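Local coordinates for protein truncated hemoglobin 4 (Chlamydomonas reinhardtii, PDB 6BME) that binds heme b, whose iron can take a lysine as axial ligand, and is probably an oxygen-binding globin of the truncated 2-on-2 type, at residues Ala14-Val19 against Arg48-Ala53; Asp92-Met97 against Glu102-Ala107. All coordinates share one frame; numbering follows the deposited sequence.

Overall arrangement
Both contacts are buried, apolar helix pairings of the truncated globin domain, with no hydrogen bond across either. Contact 1 joins helix 10-25 to helix 39-53, its centre about 8 Å from the centre of the chain, and its second segment also lines the heme pocket. Contact 2, its centre about 13 Å from the centre of the chain and away from the annotated sites, pairs helix 80-96 with helix 101-114 and has an exposed lysine at its margin. It covers more surface, 165 against 98 Å², with closer methyl packing. The two do not share a helix, yet they touch: Thr16 and Val19 of helix 10-25 rest on Met97, Ser93 and Glu96.

Contact 1 (Ala14-Val19 against Arg48-Ala53). With HEM (protoporphyrin IX containing Fe), chain C; SO4 (sulfate ion), chain D.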
ATOM      1  N   ALA A  14     -10.611 -10.231  -0.196  1.00 22.80           N
ATOM      2  CA  ALA A  14      -9.568 -11.048   0.417  1.00 20.04           C
ATOM      3  C   ALA A  14      -8.617 -11.597  -0.638  1.00 19.70           C
ATOM      4  O   ALA A  14      -7.407 -11.680  -0.409  1.00 18.84           O
ATOM      5  CB  ALA A  14     -10.191 -12.185   1.227  1.00 21.58           C
ATOM      6  N   ALA A  15      -9.149 -11.974  -1.805  1.00 21.06           N
ATOM      7  CA  ALA A  15      -8.291 -12.473  -2.871  1.00 20.39           C
ATOM      8  C   ALA A  15      -7.335 -11.393  -3.344  1.00 18.83           C
ATOM      9  O   ALA A  15      -6.155 -11.663  -3.578  1.00 18.27           O
ATOM     10  CB  ALA A  15      -9.133 -12.990  -4.037  1.00 21.72           C
ATOM     11  N   THR A  16      -7.827 -10.158  -3.478  1.00 18.27           N
ATOM     12  CA  THR A  16      -6.964  -9.051  -3.896  1.00 19.16           C
ATOM     13  C   THR A  16      -5.854  -8.807  -2.883  1.00 24.23           C
ATOM     14  O   THR A  16      -4.695  -8.588  -3.259  1.00 15.00           O
ATOM     15  CB  THR A  16      -7.792  -7.781  -4.086  1.00 16.85           C
ATOM     16  OG1 THR A  16      -8.842  -8.037  -5.028  1.00 18.85           O
ATOM     17  CG2 THR A  16      -6.912  -6.625  -4.591  1.00 18.73           C
ATOM     18  N   VAL A  17      -6.196  -8.829  -1.591  1.00 15.89           N
ATOM     19  CA  VAL A  17      -5.193  -8.653  -0.542  1.00 15.02           C
ATOM     20  C   VAL A  17      -4.113  -9.729  -0.642  1.00 15.10           C
ATOM     21  O   VAL A  17      -2.913  -9.435  -0.540  1.00 14.19           O
ATOM     22  CB  VAL A  17      -5.870  -8.642   0.846  1.00 22.02           C
ATOM     23  CG1 VAL A  17      -4.831  -8.795   1.969  1.00 15.65           C
ATOM     24  CG2 VAL A  17      -6.672  -7.347   1.042  1.00 19.07           C
ATOM     25  N   ASP A  18      -4.516 -10.986  -0.861  1.00 16.33           N
ATOM     26  CA  ASP A  18      -3.540 -12.071  -0.954  1.00 16.70           C
ATOM     27  C   ASP A  18      -2.614 -11.885  -2.152  1.00 16.16           C
ATOM     28  O   ASP A  18      -1.391 -12.045  -2.034  1.00 15.92           O
ATOM     29  CB  ASP A  18      -4.251 -13.424  -1.014  1.00 31.55           C
ATOM     30  CG  ASP A  18      -4.555 -13.983   0.371  1.00 39.62           C
ATOM     31  OD1 ASP A  18      -4.186 -13.328   1.375  1.00 39.99           O
ATOM     32  OD2 ASP A  18      -5.165 -15.070   0.454  1.00 40.18           O
ATOM     33  N   VAL A  19      -3.180 -11.543  -3.313  1.00 16.33           N
ATOM     34  CA  VAL A  19      -2.356 -11.265  -4.493  1.00 15.95           C
ATOM     35  C   VAL A  19      -1.330 -10.184  -4.172  1.00 18.21           C
ATOM     36  O   VAL A  19      -0.130 -10.340  -4.430  1.00 14.21           O
ATOM     37  CB  VAL A  19      -3.241 -10.846  -5.680  1.00 17.54           C
ATOM     38  CG1 VAL A  19      -2.373 -10.239  -6.821  1.00 15.90           C
ATOM     39  CG2 VAL A  19      -4.084 -12.019  -6.170  1.00 18.16           C
ATOM     40  N   ARG A  48      -6.010  -2.219   5.041  1.00 13.23           N
ATOM     41  CA  ARG A  48      -6.205  -0.783   5.219  1.00 13.17           C
ATOM     42  C   ARG A  48      -5.642   0.001   4.032  1.00 14.42           C
ATOM     43  O   ARG A  48      -6.213   1.022   3.627  1.00 12.80           O
ATOM     44  CB  ARG A  48      -5.564  -0.334   6.534  1.00 14.51           C
ATOM     45  CG  ARG A  48      -6.182   0.939   7.091  1.00 20.31           C
ATOM     46  CD  ARG A  48      -5.689   1.271   8.485  1.00 17.58           C
ATOM     47  NE  ARG A  48      -6.513   2.326   9.073  1.00 17.91           N
ATOM     48  CZ  ARG A  48      -6.195   3.000  10.173  1.00 26.27           C
ATOM     49  NH1 ARG A  48      -5.058   2.748  10.816  1.00 27.09           N
ATOM     50  NH2 ARG A  48      -7.010   3.938  10.621  1.00 23.17           N
ATOM     51  N   PHE A  49      -4.534  -0.480   3.457  1.00 11.92           N
ATOM     52  CA  PHE A  49      -3.969   0.116   2.242  1.00 12.42           C
ATOM     53  C   PHE A  49      -4.997   0.095   1.121  1.00 13.55           C
ATOM     54  O   PHE A  49      -5.254   1.115   0.465  1.00 12.96           O
ATOM     55  CB  PHE A  49      -2.701  -0.662   1.845  1.00 10.35           C
ATOM     56  CG  PHE A  49      -1.914  -0.076   0.687  1.00  9.86           C
ATOM     57  CD1 PHE A  49      -2.440  -0.034  -0.601  1.00 11.52           C
ATOM     58  CD2 PHE A  49      -0.604   0.336   0.875  1.00  9.14           C
ATOM     59  CE1 PHE A  49      -1.698   0.489  -1.670  1.00 13.63           C
ATOM     60  CE2 PHE A  49       0.146   0.857  -0.179  1.00 10.33           C
ATOM     61  CZ  PHE A  49      -0.407   0.929  -1.457  1.00 11.17           C
ATOM     62  N   LEU A  50      -5.612  -1.068   0.902  1.00 12.32           N
ATOM     63  CA  LEU A  50      -6.634  -1.201  -0.128  1.00 13.14           C
ATOM     64  C   LEU A  50      -7.830  -0.302   0.164  1.00 14.01           C
ATOM     65  O   LEU A  50      -8.346   0.377  -0.730  1.00 14.50           O
ATOM     66  CB  LEU A  50      -7.055  -2.669  -0.234  1.00 13.72           C
ATOM     67  CG  LEU A  50      -8.247  -3.017  -1.125  1.00 17.55           C
ATOM     68  CD1 LEU A  50      -7.966  -2.628  -2.568  1.00 19.20           C
ATOM     69  CD2 LEU A  50      -8.515  -4.510  -1.023  1.00 19.24           C
ATOM     70  N   ALA A  51      -8.295  -0.293   1.416  1.00 14.38           N
ATOM     71  CA  ALA A  51      -9.410   0.577   1.778  1.00 15.37           C
ATOM     72  C   ALA A  51      -9.061   2.048   1.542  1.00 18.54           C
ATOM     73  O   ALA A  51      -9.873   2.810   1.001  1.00 16.01           O
ATOM     74  CB  ALA A  51      -9.803   0.329   3.237  1.00 15.85           C
ATOM     75  N   TYR A  52      -7.842   2.454   1.915  1.00 19.64           N
ATOM     76  CA  TYR A  52      -7.409   3.839   1.731  1.00 16.68           C
ATOM     77  C   TYR A  52      -7.376   4.227   0.257  1.00 14.11           C
ATOM     78  O   TYR A  52      -7.837   5.312  -0.119  1.00 17.92           O
ATOM     79  CB  TYR A  52      -6.027   4.042   2.364  1.00 12.93           C
ATOM     80  CG  TYR A  52      -5.553   5.475   2.304  1.00 16.68           C
ATOM     81  CD1 TYR A  52      -6.060   6.432   3.176  1.00 16.98           C
ATOM     82  CD2 TYR A  52      -4.601   5.874   1.369  1.00 21.70           C
ATOM     83  CE1 TYR A  52      -5.633   7.751   3.117  1.00 18.60           C
ATOM     84  CE2 TYR A  52      -4.169   7.190   1.307  1.00 19.78           C
ATOM     85  CZ  TYR A  52      -4.686   8.118   2.184  1.00 18.45           C
ATOM     86  OH  TYR A  52      -4.257   9.421   2.120  1.00 19.63           O
ATOM     87  N   ALA A  53      -6.842   3.351  -0.593  1.00 13.55           N
ATOM     88  CA  ALA A  53      -6.790   3.654  -2.021  1.00 17.90           C
ATOM     89  C   ALA A  53      -8.176   3.967  -2.588  1.00 22.62           C
ATOM     90  O   ALA A  53      -8.296   4.729  -3.556  1.00 18.46           O
ATOM     91  CB  ALA A  53      -6.143   2.492  -2.779  1.00 18.92           C
TER
HETATM   92  CHA HEM C 201       2.652  -0.293   8.102  1.00 13.75           C
HETATM   93  CHB HEM C 201      -0.301   1.602   4.779  1.00 10.50           C
HETATM   94  CHC HEM C 201       3.560   2.327   1.948  1.00  8.07           C
HETATM   95  CHD HEM C 201       5.900  -1.004   4.539  1.00 10.94           C
HETATM   96  C1A HEM C 201       1.497   0.176   7.517  1.00 13.77           C
HETATM   97  C2A HEM C 201       0.152   0.223   8.076  1.00 13.84           C
HETATM   98  C3A HEM C 201      -0.648   0.745   7.126  1.00 13.10           C
HETATM   99  C4A HEM C 201       0.146   1.044   5.956  1.00  8.62           C
HETATM  100  CMA HEM C 201      -2.163   1.025   7.197  1.00 11.28           C
HETATM  101  CAA HEM C 201      -0.289  -0.231   9.504  1.00 22.40           C
HETATM  102  CBA HEM C 201      -0.018  -1.717   9.743  1.00 34.87           C
HETATM  103  CGA HEM C 201      -0.634  -2.223  11.034  1.00 39.48           C
HETATM  104  O1A HEM C 201      -0.259  -1.726  12.142  1.00 34.09           O
HETATM  105  O2A HEM C 201      -1.491  -3.152  10.940  1.00 31.63           O
HETATM  106  C1B HEM C 201       0.513   2.088   3.775  1.00  9.27           C
HETATM  107  C2B HEM C 201       0.154   3.051   2.753  1.00 10.14           C
HETATM  108  C3B HEM C 201       1.238   3.249   1.988  1.00 10.74           C
HETATM  109  C4B HEM C 201       2.295   2.400   2.481  1.00 11.13           C
HETATM  110  CMB HEM C 201      -1.222   3.744   2.609  1.00 10.96           C
HETATM  111  CAB HEM C 201       1.424   4.155   0.747  1.00 13.05           C
HETATM  112  CBB HEM C 201       0.422   4.570  -0.027  1.00 15.27           C
HETATM  113  C1C HEM C 201       4.502   1.415   2.345  1.00  8.36           C
HETATM  114  C2C HEM C 201       5.707   1.095   1.641  1.00  8.65           C
HETATM  115  C3C HEM C 201       6.359   0.157   2.324  1.00  7.07           C
HETATM  116  C4C HEM C 201       5.585  -0.134   3.519  1.00  6.96           C
HETATM  117  CMC HEM C 201       6.126   1.726   0.295  1.00 13.02           C
HETATM  118  CAC HEM C 201       7.697  -0.470   1.886  1.00  9.16           C
HETATM  119  CBC HEM C 201       7.953  -1.761   2.120  1.00 16.34           C
HETATM  120  C1D HEM C 201       5.262  -1.038   5.768  1.00 12.66           C
HETATM  121  C2D HEM C 201       5.717  -1.736   6.953  1.00  8.10           C
HETATM  122  C3D HEM C 201       4.820  -1.544   7.920  1.00 10.24           C
HETATM  123  C4D HEM C 201       3.764  -0.713   7.394  1.00 11.18           C
HETATM  124  CMD HEM C 201       7.006  -2.572   7.035  1.00  9.11           C
HETATM  125  CAD HEM C 201       4.834  -2.112   9.369  1.00 14.46           C
HETATM  126  CBD HEM C 201       5.768  -1.294  10.251  1.00 22.24           C
HETATM  127  CGD HEM C 201       5.774  -1.938  11.618  1.00 23.50           C
HETATM  128  O1D HEM C 201       4.692  -2.380  12.081  1.00 22.50           O
HETATM  129  O2D HEM C 201       6.855  -1.992  12.246  1.00 27.71           O
HETATM  130  NA  HEM C 201       1.441   0.667   6.233  1.00 10.63           N
HETATM  131  NB  HEM C 201       1.834   1.713   3.583  1.00  8.14           N
HETATM  132  NC  HEM C 201       4.466   0.656   3.489  1.00  9.76           N
HETATM  133  ND  HEM C 201       4.065  -0.409   6.077  1.00  7.35           N
HETATM  134 FE   HEM C 201       2.953   0.641   4.828  1.00  7.94          FE
HETATM  135  S   SO4 D 202     -10.169   3.269   9.341  1.00 26.82           S
HETATM  136  O1  SO4 D 202     -11.343   3.431   8.503  1.00 24.63           O
HETATM  137  O2  SO4 D 202     -10.589   2.963  10.714  1.00 30.21           O
HETATM  138  O3  SO4 D 202      -9.408   4.521   9.381  1.00 25.17           O
HETATM  139  O4  SO4 D 202      -9.350   2.177   8.809  1.00 27.62           O
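Val17 and Leu50 carry the meeting of helix 10-25 with helix 39-53, and they touch with single methyl groups: CG2 of Val17 lies 4.0 Å from CD2 of Leu50. Leu50 points toward the facing helix, with CG anti to its own backbone N (chi1 172°), and CD2 faces the CG2 methyls of Val17 and Thr16. The Thr16 methyl approaches less closely, its CG2 being 4.4 Å from Leu50 CD2, while its hydroxyl is bonded to the carbonyl of Ala12. A threonine suits this buried place because its methyl can pack while its own helix takes up the oxygen.

Helix 39-53 is also a wall of the heme pocket, lined by Phe49 and Arg48 and carrying the heme-binding Lys45. Packing is closer on this side: the Phe49 ring comes obliquely to the porphyrin, Phe49 CD2 lying 3.4 Å from HEM C2B. The outer side is looser, and there partly exposed Arg48 runs extended past heme methyl CMA to a sulfate probably left from crystallisation. Arg48 NE donates to sulfate O4 at 2.9 Å, bent to 139°. Arg48 NH2 donates to sulfate O3 at 2.8 Å, nearly straight at 176° and in the guanidinium plane. Putting a leucine in place of Arg48 would probably leave O3 and O4 without these donors and the sulfate charge without this cationic mate.

The backbone N atoms of Thr58 and His59 also bond to the sulfate. Further in, Phe49 meets the rings of Phe20 and Phe90 and packs on Leu111, tying this contact to helices 80-96 and 101-114.

Contact 2 (Asp92-Met97 against Glu102-Ala107); sequences DSLKEM and ELIDEA
Helix 92-96 and helix 102-107 run almost antiparallel, at 167°, with their axes 10.4 Å apart at closest approach and Leu94 facing Ile104. They are the two arms of a helical hairpin, the pairing of the last two long helices of the 2-on-2 globin fold, joined by a short turn that begins as Met97 leaves helical geometry.

Leu94 provides most of the first arm's surface. Its side chain points toward the other helix and slides past that of Ile104 in the opposite direction; the end of the isoleucine lies against the stem of the leucine, whose own end goes on to Ala107. The isoleucine sets off alongside the facing helix rather than at it; CG1 stands anti to the carbonyl carbon (chi1 -57°), and the further turn at chi2, -55°, brings CD1 round to Leu94. The unbranched arm of isoleucine is thus long enough to reach Leu94 although its first bond does not point there. One turn further on, Ala107 has just a methyl, and this small group accepts the tip of the leucine: Leu94 CD1 lies 4.0 Å from Ala107 CB. Phe54 covers the same patch, touching Leu94, Leu103 and Ala107, while Val99 of the turn packs on Leu94 as well.

Toward solvent the seam is looser. Lys95 lies along its edge with the aliphatic part of its chain, CG 4.4 Å from Ile104 CD1, and carries its charged end onward, as suits a long residue at an exposed margin. On the side toward helix 10-25, Glu96 forms a salt bridge with Lys23, and Ser93 turns its hydroxyl back to the carbonyl of His89.

The tightest point is the CD1 methyl of Ile104: CD1 sits 3.4 Å from Leu94 CB, closer than usual for two carbons, and 3.7 Å from Leu94 CD1.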
ATOM      1  N   ASP A  92      -1.132  -3.563 -10.263  1.00 13.68           N
ATOM      2  CA  ASP A  92      -1.069  -4.856 -10.934  1.00 14.47           C
ATOM      3  C   ASP A  92      -2.020  -5.851 -10.284  1.00 18.30           C
ATOM      4  O   ASP A  92      -2.671  -6.635 -10.979  1.00 15.98           O
ATOM      5  CB  ASP A  92       0.360  -5.401 -10.917  1.00 14.08           C
ATOM      6  CG  ASP A  92       1.322  -4.559 -11.744  1.00 19.80           C
ATOM      7  OD1 ASP A  92       0.877  -3.601 -12.416  1.00 14.34           O
ATOM      8  OD2 ASP A  92       2.531  -4.861 -11.709  1.00 13.72           O
ATOM      9  N   SER A  93      -2.104  -5.845  -8.947  1.00 17.05           N
ATOM     10  CA  SER A  93      -3.047  -6.731  -8.270  1.00 14.71           C
ATOM     11  C   SER A  93      -4.470  -6.439  -8.706  1.00 15.60           C
ATOM     12  O   SER A  93      -5.235  -7.362  -9.000  1.00 16.67           O
ATOM     13  CB  SER A  93      -2.922  -6.592  -6.753  1.00 13.91           C
ATOM     14  OG  SER A  93      -1.591  -6.828  -6.343  1.00 13.19           O
ATOM     15  N   LEU A  94      -4.835  -5.158  -8.780  1.00 15.34           N
ATOM     16  CA  LEU A  94      -6.188  -4.804  -9.191  1.00 16.48           C
ATOM     17  C   LEU A  94      -6.479  -5.283 -10.610  1.00 23.28           C
ATOM     18  O   LEU A  94      -7.561  -5.818 -10.881  1.00 22.53           O
ATOM     19  CB  LEU A  94      -6.392  -3.294  -9.080  1.00 16.01           C
ATOM     20  CG  LEU A  94      -6.254  -2.617  -7.722  1.00 15.73           C
ATOM     21  CD1 LEU A  94      -6.416  -1.106  -7.882  1.00 15.29           C
ATOM     22  CD2 LEU A  94      -7.284  -3.178  -6.757  1.00 15.55           C
ATOM     23  N   LYS A  95      -5.522  -5.108 -11.529  1.00 22.04           N
ATOM     24  CA  LYS A  95      -5.718  -5.556 -12.904  1.00 20.95           C
ATOM     25  C   LYS A  95      -5.864  -7.069 -12.976  1.00 19.94           C
ATOM     26  O   LYS A  95      -6.717  -7.584 -13.710  1.00 20.75           O
ATOM     27  CB  LYS A  95      -4.551  -5.094 -13.784  1.00 20.02           C
ATOM     28  CG  LYS A  95      -4.366  -3.594 -13.823  1.00 19.31           C
ATOM     29  CD  LYS A  95      -3.095  -3.229 -14.582  1.00 27.27           C
ATOM     30  CE  LYS A  95      -2.781  -1.745 -14.479  1.00 26.87           C
ATOM     31  NZ  LYS A  95      -1.458  -1.442 -15.099  1.00 28.78           N
ATOM     32  N   GLU A  96      -5.024  -7.799 -12.242  1.00 18.70           N
ATOM     33  CA  GLU A  96      -5.100  -9.257 -12.250  1.00 23.53           C
ATOM     34  C   GLU A  96      -6.434  -9.766 -11.725  1.00 23.23           C
ATOM     35  O   GLU A  96      -6.892 -10.843 -12.130  1.00 21.74           O
ATOM     36  CB  GLU A  96      -3.953  -9.837 -11.435  1.00 18.78           C
ATOM     37  CG  GLU A  96      -2.623  -9.628 -12.134  1.00 26.22           C
ATOM     38  CD  GLU A  96      -1.450 -10.041 -11.291  1.00 24.30           C
ATOM     39  OE1 GLU A  96      -1.652 -10.831 -10.339  1.00 20.74           O
ATOM     40  OE2 GLU A  96      -0.329  -9.575 -11.593  1.00 17.34           O
ATOM     41  N   MET A  97      -7.072  -9.014 -10.839  1.00 20.44           N
ATOM     42  CA  MET A  97      -8.380  -9.371 -10.310  1.00 20.71           C
ATOM     43  C   MET A  97      -9.522  -8.886 -11.198  1.00 26.54           C
ATOM     44  O   MET A  97     -10.690  -9.009 -10.813  1.00 24.53           O
ATOM     45  CB  MET A  97      -8.528  -8.813  -8.897  1.00 19.75           C
ATOM     46  CG  MET A  97      -7.554  -9.431  -7.896  1.00 18.94           C
ATOM     47  SD  MET A  97      -7.868 -11.183  -7.617  1.00 24.24           S
ATOM     48  CE  MET A  97      -9.595 -11.138  -7.168  1.00 23.51           C
ATOM     49  N   GLU A 102     -11.614   2.689 -14.491  1.00 29.26           N
ATOM     50  CA  GLU A 102     -12.044   3.832 -13.696  1.00 28.34           C
ATOM     51  C   GLU A 102     -11.597   3.679 -12.246  1.00 26.57           C
ATOM     52  O   GLU A 102     -11.115   4.641 -11.631  1.00 22.38           O
ATOM     53  CB  GLU A 102     -13.560   3.995 -13.794  1.00 34.15           C
ATOM     54  CG  GLU A 102     -14.057   5.351 -13.309  1.00 41.42           C
ATOM     55  CD  GLU A 102     -15.479   5.653 -13.762  1.00 49.11           C
ATOM     56  OE1 GLU A 102     -15.890   5.147 -14.825  1.00 50.59           O
ATOM     57  OE2 GLU A 102     -16.190   6.392 -13.049  1.00 50.40           O
ATOM     58  N   LEU A 103     -11.717   2.465 -11.694  1.00 23.74           N
ATOM     59  CA  LEU A 103     -11.247   2.215 -10.333  1.00 20.82           C
ATOM     60  C   LEU A 103      -9.723   2.255 -10.245  1.00 19.34           C
ATOM     61  O   LEU A 103      -9.171   2.750  -9.255  1.00 25.10           O
ATOM     62  CB  LEU A 103     -11.787   0.874  -9.834  1.00 23.97           C
ATOM     63  CG  LEU A 103     -13.286   0.815  -9.515  1.00 28.85           C
ATOM     64  CD1 LEU A 103     -13.708  -0.592  -9.103  1.00 30.90           C
ATOM     65  CD2 LEU A 103     -13.638   1.815  -8.420  1.00 24.38           C
ATOM     66  N   ILE A 104      -9.021   1.738 -11.264  1.00 20.59           N
ATOM     67  CA  ILE A 104      -7.562   1.853 -11.287  1.00 19.26           C
ATOM     68  C   ILE A 104      -7.141   3.312 -11.177  1.00 18.78           C
ATOM     69  O   ILE A 104      -6.274   3.670 -10.371  1.00 17.85           O
ATOM     70  CB  ILE A 104      -6.978   1.224 -12.566  1.00 21.18           C
ATOM     71  CG1 ILE A 104      -7.386  -0.230 -12.692  1.00 22.47           C
ATOM     72  CG2 ILE A 104      -5.441   1.363 -12.577  1.00 19.00           C
ATOM     73  CD1 ILE A 104      -7.043  -1.018 -11.522  1.00 22.95           C
ATOM     74  N   ASP A 105      -7.722   4.165 -12.024  1.00 19.34           N
ATOM     75  CA  ASP A 105      -7.344   5.574 -12.049  1.00 21.03           C
ATOM     76  C   ASP A 105      -7.585   6.223 -10.698  1.00 20.74           C
ATOM     77  O   ASP A 105      -6.756   7.005 -10.217  1.00 18.53           O
ATOM     78  CB  ASP A 105      -8.122   6.312 -13.145  1.00 21.43           C
ATOM     79  CG  ASP A 105      -7.611   5.997 -14.556  1.00 30.99           C
ATOM     80  OD1 ASP A 105      -6.434   5.610 -14.705  1.00 29.82           O
ATOM     81  OD2 ASP A 105      -8.388   6.150 -15.526  1.00 29.43           O
ATOM     82  N   GLU A 106      -8.718   5.906 -10.067  1.00 19.53           N
ATOM     83  CA  GLU A 106      -9.024   6.474  -8.762  1.00 19.29           C
ATOM     84  C   GLU A 106      -7.965   6.076  -7.740  1.00 20.61           C
ATOM     85  O   GLU A 106      -7.444   6.921  -7.003  1.00 17.78           O
ATOM     86  CB  GLU A 106     -10.422   6.026  -8.321  1.00 20.14           C
ATOM     87  CG  GLU A 106     -10.703   6.298  -6.857  1.00 25.36           C
ATOM     88  CD  GLU A 106     -12.087   5.832  -6.410  1.00 30.84           C
ATOM     89  OE1 GLU A 106     -12.908   5.429  -7.273  1.00 29.43           O
ATOM     90  OE2 GLU A 106     -12.340   5.878  -5.186  1.00 26.79           O
ATOM     91  N   ALA A 107      -7.620   4.788  -7.702  1.00 16.80           N
ATOM     92  CA  ALA A 107      -6.589   4.319  -6.782  1.00 21.63           C
ATOM     93  C   ALA A 107      -5.251   4.988  -7.072  1.00 18.87           C
ATOM     94  O   ALA A 107      -4.547   5.422  -6.150  1.00 17.24           O
ATOM     95  CB  ALA A 107      -6.464   2.796  -6.878  1.00 16.29           C
TER